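Side-chain contacts in ATPase associated with various cellular activities, AAA_5 (Staphylothermus marinus, PDB 6N0S), which probably hydrolyses ATP as the McrB motor of a restriction system, this chain being its N-terminal EVE-like domain, which probably binds nucleic acid: residues R64-H67 / D68-K71; K148-Q151 / V152-I155; I156-I159 / T160-G163. All coordinates share one frame; numbering follows the deposited sequence.

How the interactions relate
Interaction 1 lies in the loop between strands 54-61 and 72-80. Interactions 2 and 3 follow later in one loop, between strands 138-148 and 166-169. Strands 138-148 and 72-80 are neighbours in the mixed five-stranded sheet, and 138-148 and 166-169 are its outermost strands. Measured between centres, interactions 1 and 2 are about 15 Å apart, 1 and 3 about 17 Å, 2 and 3 about 12 Å. K71 is a common neighbour: its O probably accepts a hydrogen bond from the N of Y149, and its side chain packs on H158. Y149 also packs on I156 and H158. In this PUA-like domain the contacts thus join the loops flanking two neighbouring strands, 72-80 and 138-148.

Interaction 1. Residues R64-H67 / D68-K71; sequences RASH and DLGK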
loop_
_atom_site.group_PDB
_atom_site.type_symbol
_atom_site.label_atom_id
_atom_site.label_comp_id
_atom_site.label_asym_id
_atom_site.label_seq_id
_atom_site.Cartn_x
_atom_site.Cartn_y
_atom_site.Cartn_z
ATOM N N ARG A 64 -3.195 6.218 13.943
ATOM C CA ARG A 64 -4.109 7.278 13.542
ATOM C C ARG A 64 -5.104 6.827 12.485
ATOM O O ARG A 64 -6.087 7.530 12.250
ATOM C CB ARG A 64 -3.320 8.482 13.022
ATOM C CG ARG A 64 -2.380 9.040 14.052
ATOM C CD ARG A 64 -2.054 10.505 13.795
ATOM N NE ARG A 64 -1.743 10.770 12.395
ATOM C CZ ARG A 64 -0.558 10.550 11.834
ATOM N NH1 ARG A 64 0.435 10.029 12.541
ATOM N NH2 ARG A 64 -0.372 10.849 10.557
ATOM N N ALA A 65 -4.869 5.698 11.812
ATOM C CA ALA A 65 -5.722 5.338 10.687
ATOM C C ALA A 65 -7.045 4.725 11.126
ATOM O O ALA A 65 -8.004 4.715 10.343
ATOM C CB ALA A 65 -4.984 4.375 9.761
ATOM N N SER A 66 -7.108 4.222 12.354
ATOM C CA SER A 66 -8.275 3.548 12.891
ATOM C C SER A 66 -8.154 3.538 14.404
ATOM O O SER A 66 -7.068 3.317 14.946
ATOM C CB SER A 66 -8.396 2.111 12.371
ATOM O OG SER A 66 -9.336 1.364 13.127
ATOM N N HIS A 67 -9.281 3.756 15.072
ATOM C CA HIS A 67 -9.300 3.744 16.536
ATOM C C HIS A 67 -9.230 2.331 17.106
ATOM O O HIS A 67 -8.672 2.133 18.194
ATOM C CB HIS A 67 -10.556 4.445 17.045
ATOM C CG HIS A 67 -11.752 4.218 16.178
ATOM N ND1 HIS A 67 -11.957 4.909 15.003
ATOM C CD2 HIS A 67 -12.788 3.353 16.292
ATOM C CE1 HIS A 67 -13.079 4.494 14.440
ATOM N NE2 HIS A 67 -13.603 3.550 15.203
ATOM N N ASP A 68 -9.770 1.343 16.390
ATOM C CA ASP A 68 -9.838 -0.030 16.880
ATOM C C ASP A 68 -8.837 -0.962 16.216
ATOM O O ASP A 68 -8.443 -1.962 16.821
ATOM C CB ASP A 68 -11.248 -0.602 16.673
ATOM C CG ASP A 68 -12.306 0.106 17.520
ATOM O OD1 ASP A 68 -12.003 0.475 18.681
ATOM O OD2 ASP A 68 -13.439 0.291 17.019
ATOM N N LEU A 69 -8.427 -0.668 14.986
ATOM C CA LEU A 69 -7.446 -1.483 14.287
ATOM C C LEU A 69 -6.097 -0.779 14.156
ATOM O O LEU A 69 -5.257 -1.181 13.339
ATOM C CB LEU A 69 -8.008 -1.880 12.917
ATOM C CG LEU A 69 -9.284 -2.737 12.985
ATOM C CD1 LEU A 69 -9.940 -2.901 11.611
ATOM C CD2 LEU A 69 -8.998 -4.124 13.598
ATOM N N GLY A 70 -5.857 0.248 14.971
ATOM C CA GLY A 70 -4.565 0.908 14.940
ATOM C C GLY A 70 -3.429 -0.050 15.264
ATOM O O GLY A 70 -3.560 -0.951 16.091
ATOM N N LYS A 71 -2.291 0.159 14.610
ATOM C CA LYS A 71 -1.103 -0.671 14.802
ATOM C C LYS A 71 -1.437 -2.157 14.676
ATOM O O LYS A 71 -1.210 -2.951 15.587
ATOM C CB LYS A 71 -0.449 -0.383 16.154
ATOM C CG LYS A 71 0.265 0.960 16.232
ATOM C CD LYS A 71 0.864 1.200 17.612
ATOM C CE LYS A 71 2.177 1.958 17.519
ATOM N NZ LYS A 71 3.172 1.149 16.771
#
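S66 and L69 form the tight side of this local turn. The OG of S66 accepts from the N of L69 at 2.9 Å in a fairly straight bond, 161° at the hydrogen. The same oxygen takes a longer and more bent bond from the N of D68, at 3.3 Å. OG lies anti to the backbone N of S66 (chi1 166°), which turns it toward the chain ahead, within reach of both N-H groups. The CB of L69 closes against the S66 OG at 3.5 Å. The bond from D68, two residues on, makes this an ST turn. It lies in the loop that joins strands 54-61 and 72-80 of the mixed sheet, and S66 also packs back on I61 at the end of the first strand. Without this hydroxyl, as with an alanine here, the N-H groups of D68 and L69 would probably lose their shared acceptor and the turn would be freer to move. The other side is looser. H67 and D68 are both exposed there. The OD2 of D68 comes within 3.2 Å of the H67 CD2, a ring carbon, and the imidazole and carboxylate planes are 74° apart. No hydrogen bond joins these two side chains.

Interaction 2. Residues K148-Q151 / V152-I155; sequences KYDQ and VRDI
Y149 and R153 meet first through an apolar contact. The CB of R153 sits over one face of the phenol ring, 4.0 Å from the Y149 ring centroid and 21° off its normal, which is a CH-pi contact. The R153 CG lies between its backbone N and carbonyl carbon (chi1 60°), and a bend further along brings the guanidinium back to the tyrosine. Its NH1 comes within 3.2 Å of the Y149 CE2, with the two planes inclined rather than stacked.

The charged contact is looser. The OD1 of D150 makes a long salt bridge to the R153 NH1 at 3.5 Å, and it lies close to the R153 CD as well. The carboxylate approaches the guanidinium obliquely.

Hydrogen bonds hold the backbone. The N of V152 gives to the Y149 O at 2.8 Å, and the N of Q151 gives to the K148 O at 2.9 Å. These two backbone bonds make overlapping turns, 148-151 and 149-152, where strand 138-148 ends. A water donates to the R153 O; its distance to the Y149 OH is too short to be trusted.

The extended side chain of Q151 reaches back along the chain, and its OE1 accepts from the K148 N at 2.9 Å. The Q151 bond resembles one half of a capping box, and the lysine has no side-chain acceptor for the other half.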
loop_
_atom_site.group_PDB
_atom_site.type_symbol
_atom_site.label_atom_id
_atom_site.label_comp_id
_atom_site.label_asym_id
_atom_site.label_seq_id
_atom_site.Cartn_x
_atom_site.Cartn_y
_atom_site.Cartn_z
ATOM N N LYS A 148 -1.777 -7.861 15.780
ATOM C CA LYS A 148 -1.350 -6.648 16.455
ATOM C C LYS A 148 0.167 -6.527 16.340
ATOM O O LYS A 148 0.890 -7.531 16.340
ATOM C CB LYS A 148 -1.778 -6.657 17.933
ATOM C CG LYS A 148 -3.304 -6.746 18.230
ATOM C CD LYS A 148 -3.941 -5.355 18.441
ATOM C CE LYS A 148 -5.492 -5.367 18.375
ATOM N NZ LYS A 148 -6.164 -5.913 19.612
ATOM N N TYR A 149 0.635 -5.287 16.199
ATOM C CA TYR A 149 2.065 -5.009 16.127
ATOM C C TYR A 149 2.823 -5.641 17.287
ATOM O O TYR A 149 3.898 -6.232 17.103
ATOM C CB TYR A 149 2.264 -3.496 16.119
ATOM C CG TYR A 149 3.692 -3.056 16.339
ATOM C CD1 TYR A 149 4.698 -3.461 15.486
ATOM C CD2 TYR A 149 4.025 -2.228 17.409
ATOM C CE1 TYR A 149 6.011 -3.065 15.694
ATOM C CE2 TYR A 149 5.330 -1.821 17.629
ATOM C CZ TYR A 149 6.324 -2.236 16.767
ATOM O OH TYR A 149 7.640 -1.838 16.980
ATOM N N ASP A 150 2.275 -5.528 18.499
ATOM C CA ASP A 150 2.943 -6.082 19.673
ATOM C C ASP A 150 3.226 -7.579 19.535
ATOM O O ASP A 150 4.154 -8.084 20.171
ATOM C CB ASP A 150 2.101 -5.807 20.916
ATOM C CG ASP A 150 2.857 -6.079 22.190
ATOM O OD1 ASP A 150 3.827 -5.336 22.482
ATOM O OD2 ASP A 150 2.492 -7.046 22.894
ATOM N N GLN A 151 2.480 -8.297 18.694
ATOM C CA GLN A 151 2.754 -9.714 18.503
ATOM C C GLN A 151 4.022 -9.969 17.706
ATOM O O GLN A 151 4.551 -11.081 17.763
ATOM C CB GLN A 151 1.592 -10.395 17.782
ATOM C CG GLN A 151 0.304 -10.613 18.592
ATOM C CD GLN A 151 -0.838 -11.117 17.722
ATOM O OE1 GLN A 151 -1.696 -10.341 17.312
ATOM N NE2 GLN A 151 -0.833 -12.413 17.409
ATOM N N VAL A 152 4.507 -8.999 16.932
ATOM C CA VAL A 152 5.640 -9.255 16.053
ATOM C C VAL A 152 6.684 -8.152 16.175
ATOM O O VAL A 152 7.583 -8.052 15.335
ATOM C CB VAL A 152 5.195 -9.412 14.591
ATOM C CG1 VAL A 152 4.293 -10.585 14.458
ATOM C CG2 VAL A 152 4.498 -8.141 14.076
ATOM N N ARG A 153 6.607 -7.360 17.247
ATOM C CA ARG A 153 7.429 -6.161 17.365
ATOM C C ARG A 153 8.917 -6.487 17.419
ATOM O O ARG A 153 9.739 -5.648 17.052
ATOM C CB ARG A 153 7.012 -5.365 18.609
ATOM C CG ARG A 153 7.154 -6.102 19.934
ATOM C CD ARG A 153 6.716 -5.236 21.126
ATOM N NE ARG A 153 7.355 -3.917 21.121
ATOM C CZ ARG A 153 6.729 -2.753 20.925
ATOM N NH1 ARG A 153 5.419 -2.700 20.722
ATOM N NH2 ARG A 153 7.421 -1.620 20.941
ATOM N N ASP A 154 9.280 -7.680 17.877
ATOM C CA ASP A 154 10.674 -8.068 17.984
ATOM C C ASP A 154 11.154 -8.797 16.744
ATOM O O ASP A 154 12.317 -9.200 16.692
ATOM C CB ASP A 154 10.885 -8.918 19.247
ATOM C CG ASP A 154 10.779 -8.082 20.535
ATOM O OD1 ASP A 154 11.332 -6.962 20.559
ATOM O OD2 ASP A 154 10.131 -8.520 21.510
ATOM N N ILE A 155 10.308 -8.895 15.727
ATOM C CA ILE A 155 10.601 -9.611 14.496
ATOM C C ILE A 155 10.804 -8.648 13.337
ATOM O O ILE A 155 11.831 -8.689 12.648
ATOM C CB ILE A 155 9.472 -10.614 14.184
ATOM C CG1 ILE A 155 9.497 -11.736 15.212
ATOM C CG2 ILE A 155 9.595 -11.149 12.766
ATOM C CD1 ILE A 155 8.187 -12.457 15.327
HETATM O O HOH W 1 9.301 -2.973 15.633
#

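Interaction 3. Residues I156-I159 / T160-G163; sequences ISHI and TWTG
W161 folds its indole back under the turn that S157 and H158 begin. Its CB starts close to the H158 O, at 3.2 Å. CG is still near that oxygen but already under the carbonyl of S157. CG points away from the carbonyl carbon of W161 and stays beside its N (chi1 -67°), and this turns the ring back along the preceding residues. CD1 and NE1 each lie 3.5 Å from the S157 O, which stands over the face of the pyrrole ring. On the same face, the H158 CA makes a CH-pi contact, 4.2 Å from the centroid of the W161 five-membered ring. Further out, CE3 meets the H158 CD2 at 4.0 Å. The imidazole and the six-membered ring are inclined at 49°. CZ2 passes the I156 CB. The far atom, CH2, packs on the I156 CD1 at 4.0 Å.

The backbone above the ring is a short 3-10 turn. It lies in the loop between strands 138-148 and 166-169, where I156 and H158 also pack on Y149. The N of W161 gives to the H158 O at 2.9 Å. The S157 O takes two bonds, from the T160 N and from the T160 OG1. The hydroxyl bond is 2.9 Å long and in the carbonyl plane, while the N-H comes from above it. The T162 OG1 gives to the I159 O.

The S157 carbonyl is thus gripped twice by T160 while it faces the indole. The buried tryptophan contributes mainly apolar surface here, and the exposed threonines supply hydroxyl bonds to the turn.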
loop_
_atom_site.group_PDB
_atom_site.type_symbol
_atom_site.label_atom_id
_atom_site.label_comp_id
_atom_site.label_asym_id
_atom_site.label_seq_id
_atom_site.Cartn_x
_atom_site.Cartn_y
_atom_site.Cartn_z
ATOM N N ILE A 156 9.825 -7.780 13.101
ATOM C CA ILE A 156 9.944 -6.717 12.105
ATOM C C ILE A 156 10.454 -5.456 12.797
ATOM O O ILE A 156 10.442 -5.363 14.028
ATOM C CB ILE A 156 8.607 -6.470 11.367
ATOM C CG1 ILE A 156 7.407 -6.336 12.327
ATOM C CG2 ILE A 156 8.324 -7.617 10.383
ATOM C CD1 ILE A 156 7.178 -4.933 12.914
ATOM N N SER A 157 10.895 -4.468 12.025
ATOM C CA SER A 157 11.504 -3.287 12.607
ATOM C C SER A 157 10.674 -2.065 12.239
ATOM O O SER A 157 10.961 -1.355 11.269
ATOM C CB SER A 157 12.970 -3.144 12.151
ATOM O OG SER A 157 13.599 -2.218 13.020
ATOM N N HIS A 158 9.671 -1.799 13.061
ATOM C CA HIS A 158 8.760 -0.685 12.828
ATOM C C HIS A 158 9.489 0.659 12.820
ATOM O O HIS A 158 9.081 1.572 12.102
ATOM C CB HIS A 158 7.655 -0.736 13.900
ATOM C CG HIS A 158 6.697 0.408 13.868
ATOM N ND1 HIS A 158 6.949 1.607 14.499
ATOM C CD2 HIS A 158 5.451 0.515 13.343
ATOM C CE1 HIS A 158 5.925 2.421 14.322
ATOM N NE2 HIS A 158 4.996 1.780 13.631
ATOM N N ILE A 159 10.589 0.791 13.571
ATOM C CA ILE A 159 11.243 2.095 13.668
ATOM C C ILE A 159 11.772 2.551 12.306
ATOM O O ILE A 159 11.889 3.755 12.049
ATOM C CB ILE A 159 12.344 2.044 14.750
ATOM C CG1 ILE A 159 12.891 3.436 15.040
ATOM C CG2 ILE A 159 13.484 1.107 14.355
ATOM C CD1 ILE A 159 11.842 4.398 15.480
ATOM N N THR A 160 12.056 1.617 11.397
ATOM C CA THR A 160 12.573 1.985 10.086
ATOM C C THR A 160 11.479 2.370 9.114
ATOM O O THR A 160 11.798 2.837 8.017
ATOM C CB THR A 160 13.427 0.854 9.480
ATOM O OG1 THR A 160 12.619 -0.258 9.106
ATOM C CG2 THR A 160 14.465 0.365 10.461
ATOM N N TRP A 161 10.208 2.236 9.518
ATOM C CA TRP A 161 9.050 2.502 8.685
ATOM C C TRP A 161 8.610 3.955 8.729
ATOM O O TRP A 161 7.668 4.337 8.018
ATOM C CB TRP A 161 7.887 1.597 9.132
ATOM C CG TRP A 161 8.149 0.154 8.874
ATOM C CD1 TRP A 161 9.287 -0.386 8.352
ATOM C CD2 TRP A 161 7.263 -0.950 9.126
ATOM N NE1 TRP A 161 9.157 -1.746 8.238
ATOM C CE2 TRP A 161 7.937 -2.123 8.717
ATOM C CE3 TRP A 161 5.973 -1.062 9.660
ATOM C CZ2 TRP A 161 7.374 -3.384 8.824
ATOM C CZ3 TRP A 161 5.408 -2.315 9.758
ATOM C CH2 TRP A 161 6.103 -3.463 9.330
ATOM N N THR A 162 9.273 4.774 9.533
ATOM C CA THR A 162 8.828 6.147 9.729
ATOM C C THR A 162 8.793 6.885 8.401
ATOM O O THR A 162 9.769 6.891 7.645
ATOM C CB THR A 162 9.752 6.862 10.720
ATOM O OG1 THR A 162 9.885 6.065 11.906
ATOM C CG2 THR A 162 9.176 8.183 11.119
ATOM N N GLY A 163 7.649 7.483 8.101
ATOM C CA GLY A 163 7.479 8.247 6.878
ATOM C C GLY A 163 7.428 7.440 5.608
ATOM O O GLY A 163 7.613 8.005 4.522
#